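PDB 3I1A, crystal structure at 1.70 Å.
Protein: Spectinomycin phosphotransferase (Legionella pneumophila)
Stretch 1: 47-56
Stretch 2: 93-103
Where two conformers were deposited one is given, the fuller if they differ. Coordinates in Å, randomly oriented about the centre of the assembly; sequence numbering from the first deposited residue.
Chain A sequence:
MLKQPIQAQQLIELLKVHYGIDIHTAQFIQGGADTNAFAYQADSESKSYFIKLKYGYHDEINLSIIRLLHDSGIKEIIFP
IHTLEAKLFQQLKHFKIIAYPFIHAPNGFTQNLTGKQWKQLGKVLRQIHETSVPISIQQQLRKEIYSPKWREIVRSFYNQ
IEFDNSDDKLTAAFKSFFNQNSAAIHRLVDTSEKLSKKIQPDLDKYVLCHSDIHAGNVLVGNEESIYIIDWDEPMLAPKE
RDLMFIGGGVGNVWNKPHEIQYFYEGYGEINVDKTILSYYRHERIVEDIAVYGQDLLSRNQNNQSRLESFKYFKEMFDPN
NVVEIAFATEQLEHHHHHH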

# COMPACT_ATOMS: atom_id res chain seq x y z
N LYS A 47 14.27 -6.42 -24.95
CA LYS A 47 13.88 -5.80 -23.68
C LYS A 47 14.20 -6.67 -22.46
O LYS A 47 14.86 -7.70 -22.56
CB LYS A 47 12.38 -5.50 -23.69
CG LYS A 47 11.89 -4.71 -24.89
CD LYS A 47 10.37 -4.71 -24.96
CE LYS A 47 9.88 -4.00 -26.21
NZ LYS A 47 8.38 -4.02 -26.34
N SER A 48 13.71 -6.24 -21.30
CA SER A 48 13.90 -6.97 -20.05
C SER A 48 12.53 -7.12 -19.40
O SER A 48 11.73 -6.18 -19.42
CB SER A 48 14.83 -6.20 -19.12
OG SER A 48 15.14 -6.97 -17.97
N TYR A 49 12.26 -8.29 -18.82
CA TYR A 49 10.97 -8.54 -18.19
C TYR A 49 11.05 -8.98 -16.74
O TYR A 49 12.00 -9.66 -16.32
CB TYR A 49 10.22 -9.63 -18.97
CG TYR A 49 9.87 -9.25 -20.39
CD1 TYR A 49 8.67 -8.60 -20.69
CD2 TYR A 49 10.73 -9.54 -21.43
CE1 TYR A 49 8.34 -8.26 -22.00
CE2 TYR A 49 10.42 -9.21 -22.74
CZ TYR A 49 9.22 -8.57 -23.02
OH TYR A 49 8.93 -8.25 -24.32
N PHE A 50 10.04 -8.58 -15.98
CA PHE A 50 9.92 -8.95 -14.56
C PHE A 50 8.76 -9.94 -14.50
O PHE A 50 7.60 -9.61 -14.84
CB PHE A 50 9.63 -7.71 -13.72
CG PHE A 50 9.40 -7.99 -12.26
CD1 PHE A 50 8.11 -8.06 -11.75
CD2 PHE A 50 10.48 -8.18 -11.39
CE1 PHE A 50 7.89 -8.32 -10.39
CE2 PHE A 50 10.27 -8.44 -10.03
CZ PHE A 50 8.98 -8.51 -9.53
N ILE A 51 9.08 -11.16 -14.10
CA ILE A 51 8.07 -12.21 -14.04
C ILE A 51 7.74 -12.62 -12.62
O ILE A 51 8.64 -12.80 -11.79
CB ILE A 51 8.56 -13.46 -14.81
CG1 ILE A 51 9.07 -13.06 -16.20
CG2 ILE A 51 7.43 -14.48 -14.90
CD1 ILE A 51 8.07 -12.38 -17.08
N LYS A 52 6.45 -12.77 -12.34
CA LYS A 52 5.98 -13.18 -11.02
C LYS A 52 5.17 -14.48 -11.13
O LYS A 52 4.23 -14.58 -11.92
CB LYS A 52 5.10 -12.10 -10.41
N LEU A 53 5.57 -15.47 -10.34
CA LEU A 53 4.85 -16.73 -10.31
C LEU A 53 4.17 -16.84 -8.94
O LEU A 53 4.79 -16.57 -7.91
CB LEU A 53 5.81 -17.92 -10.49
CG LEU A 53 6.77 -17.88 -11.67
CD1 LEU A 53 7.62 -19.17 -11.70
CD2 LEU A 53 5.97 -17.74 -12.94
N LYS A 54 2.91 -17.22 -8.95
CA LYS A 54 2.14 -17.40 -7.72
C LYS A 54 1.42 -18.74 -7.78
O LYS A 54 0.76 -19.06 -8.76
CB LYS A 54 1.10 -16.30 -7.56
CG LYS A 54 1.68 -14.90 -7.41
CD LYS A 54 0.59 -13.89 -7.08
CE LYS A 54 -0.04 -14.20 -5.73
NZ LYS A 54 -1.10 -13.22 -5.36
N TYR A 55 1.53 -19.51 -6.71
CA TYR A 55 0.87 -20.79 -6.65
C TYR A 55 -0.64 -20.64 -6.61
O TYR A 55 -1.15 -19.62 -6.15
CB TYR A 55 1.33 -21.51 -5.39
CG TYR A 55 2.60 -22.29 -5.59
CD1 TYR A 55 2.62 -23.41 -6.40
CD2 TYR A 55 3.78 -21.93 -4.93
CE1 TYR A 55 3.76 -24.17 -6.56
CE2 TYR A 55 4.94 -22.68 -5.09
CZ TYR A 55 4.92 -23.81 -5.90
OH TYR A 55 6.02 -24.61 -6.04
N GLY A 56 -1.36 -21.64 -7.12
CA GLY A 56 -2.81 -21.59 -7.07
C GLY A 56 -3.58 -21.25 -8.34
O GLY A 56 -3.03 -20.72 -9.31
N LYS A 93 -1.51 -25.27 -14.59
CA LYS A 93 -2.16 -26.23 -13.73
C LYS A 93 -2.13 -25.92 -12.25
O LYS A 93 -3.17 -25.94 -11.59
CB LYS A 93 -1.57 -27.62 -13.94
CG LYS A 93 -2.29 -28.65 -13.11
CD LYS A 93 -1.74 -30.02 -13.36
CE LYS A 93 -2.49 -31.00 -12.51
NZ LYS A 93 -3.94 -31.03 -12.83
N HIS A 94 -0.96 -25.65 -11.71
CA HIS A 94 -0.89 -25.39 -10.28
C HIS A 94 -0.33 -24.03 -9.89
O HIS A 94 -0.16 -23.76 -8.71
CB HIS A 94 -0.09 -26.50 -9.61
CG HIS A 94 1.23 -26.76 -10.25
ND1 HIS A 94 1.37 -26.93 -11.61
CD2 HIS A 94 2.47 -26.85 -9.72
CE1 HIS A 94 2.65 -27.11 -11.89
NE2 HIS A 94 3.34 -27.07 -10.76
N PHE A 95 -0.05 -23.17 -10.87
CA PHE A 95 0.44 -21.84 -10.56
C PHE A 95 0.13 -20.89 -11.70
O PHE A 95 -0.29 -21.32 -12.78
CB PHE A 95 1.94 -21.85 -10.23
CG PHE A 95 2.83 -22.21 -11.39
CD1 PHE A 95 3.38 -21.21 -12.20
CD2 PHE A 95 3.13 -23.54 -11.67
CE1 PHE A 95 4.20 -21.54 -13.28
CE2 PHE A 95 3.96 -23.87 -12.76
CZ PHE A 95 4.49 -22.87 -13.55
N LYS A 96 0.31 -19.61 -11.43
CA LYS A 96 0.05 -18.52 -12.37
C LYS A 96 1.34 -17.80 -12.74
O LYS A 96 2.24 -17.71 -11.92
CB LYS A 96 -0.84 -17.47 -11.71
CG LYS A 96 -2.26 -17.84 -11.42
CD LYS A 96 -2.97 -16.59 -10.85
CE LYS A 96 -4.41 -16.87 -10.44
NZ LYS A 96 -4.43 -17.82 -9.28
N ILE A 97 1.40 -17.28 -13.97
CA ILE A 97 2.55 -16.47 -14.43
C ILE A 97 1.99 -15.08 -14.68
O ILE A 97 0.96 -14.95 -15.33
CB ILE A 97 3.11 -16.93 -15.81
CG1 ILE A 97 3.72 -18.32 -15.73
CG2 ILE A 97 4.21 -15.96 -16.29
CD1 ILE A 97 4.37 -18.78 -17.06
N ILE A 98 2.65 -14.04 -14.16
CA ILE A 98 2.22 -12.65 -14.41
C ILE A 98 3.47 -12.01 -14.94
O ILE A 98 4.48 -11.93 -14.24
CB ILE A 98 1.85 -11.85 -13.14
CG1 ILE A 98 0.93 -12.66 -12.22
CG2 ILE A 98 1.14 -10.57 -13.56
CD1 ILE A 98 -0.47 -12.71 -12.68
N ALA A 99 3.42 -11.53 -16.18
CA ALA A 99 4.60 -10.92 -16.77
C ALA A 99 4.47 -9.40 -16.91
O ALA A 99 3.41 -8.90 -17.28
CB ALA A 99 4.86 -11.55 -18.14
N TYR A 100 5.54 -8.70 -16.55
CA TYR A 100 5.61 -7.24 -16.64
C TYR A 100 6.90 -6.77 -17.29
O TYR A 100 7.93 -7.46 -17.27
CB TYR A 100 5.59 -6.56 -15.26
CG TYR A 100 4.36 -6.76 -14.44
CD1 TYR A 100 4.27 -7.81 -13.54
CD2 TYR A 100 3.29 -5.87 -14.53
CE1 TYR A 100 3.15 -7.98 -12.73
CE2 TYR A 100 2.15 -6.02 -13.73
CZ TYR A 100 2.09 -7.08 -12.84
OH TYR A 100 0.98 -7.23 -12.03
N PRO A 101 6.86 -5.56 -17.87
CA PRO A 101 8.09 -5.06 -18.48
C PRO A 101 8.95 -4.72 -17.24
O PRO A 101 8.40 -4.30 -16.22
CB PRO A 101 7.61 -3.83 -19.24
CG PRO A 101 6.44 -3.35 -18.43
CD PRO A 101 5.73 -4.65 -18.12
N PHE A 102 10.26 -4.94 -17.31
CA PHE A 102 11.15 -4.65 -16.17
C PHE A 102 11.48 -3.15 -16.20
O PHE A 102 12.38 -2.71 -16.91
CB PHE A 102 12.43 -5.47 -16.28
CG PHE A 102 13.14 -5.66 -14.96
CD1 PHE A 102 14.36 -6.34 -14.90
CD2 PHE A 102 12.60 -5.15 -13.78
CE1 PHE A 102 15.03 -6.51 -13.68
CE2 PHE A 102 13.26 -5.32 -12.56
CZ PHE A 102 14.48 -6.00 -12.51
N ILE A 103 10.72 -2.38 -15.43
CA ILE A 103 10.89 -0.92 -15.39
C ILE A 103 11.43 -0.35 -14.09
O ILE A 103 11.15 -0.86 -13.00
CB ILE A 103 9.53 -0.23 -15.68
CG1 ILE A 103 9.07 -0.55 -17.11
CG2 ILE A 103 9.66 1.28 -15.48
CD1 ILE A 103 10.04 -0.10 -18.19
O HOH W 1 -2.58 -17.69 -7.59

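At the apolar centre of this antiparallel strand pair, Ile51, Leu53, Ile97 and Ala99 share one face of the sheet, their hydrocarbon surfaces packing by van der Waals contact. Ile51 CD1 lies 3.5 Å from Ala99 CB, a close methyl-to-methyl contact, and Ile51 CG2 is 3.8 Å from Ile97 CG2. Leu53 CD2 approaches Ile97 CG1 at 3.6 Å and Phe95 CE1 at 4.2 Å, carrying the hydrophobic row toward Tyr55, whose CD1 is 4.2 Å from Phe95 CB. On the other face, Phe50 CD1 meets Tyr100 CD1 at 4.2 Å, and Lys52, modelled only to CB, faces Ile98. Just beyond the strand, Phe102, its CA-to-CB bond directed toward the first stretch, brings CD2 to 3.9 Å from Phe50 CB, the two rings oblique.

Strands 48-55 and 95-101 run at 160°, and alternate residues pair through two backbone hydrogen bonds each. Phe50 N donates to Tyr100 O (2.7 Å) and Tyr100 N to Phe50 O (2.8 Å); Lys52 with Ile98 and Lys54 with Lys96 repeat the pattern. Between them, Leu53 CA reaches Lys96 O at 3.2 Å in a CA-H...O contact. One further hydrogen bond closes the ladder at each end: Phe102 N to Ser48 O and Gly56 N to His94 O, both 2.9 Å. At the polar edge, the cationic Lys96 NZ bonds weakly to Gly56 O (3.2 Å) and donates to a water that in turn donates to Tyr55 O.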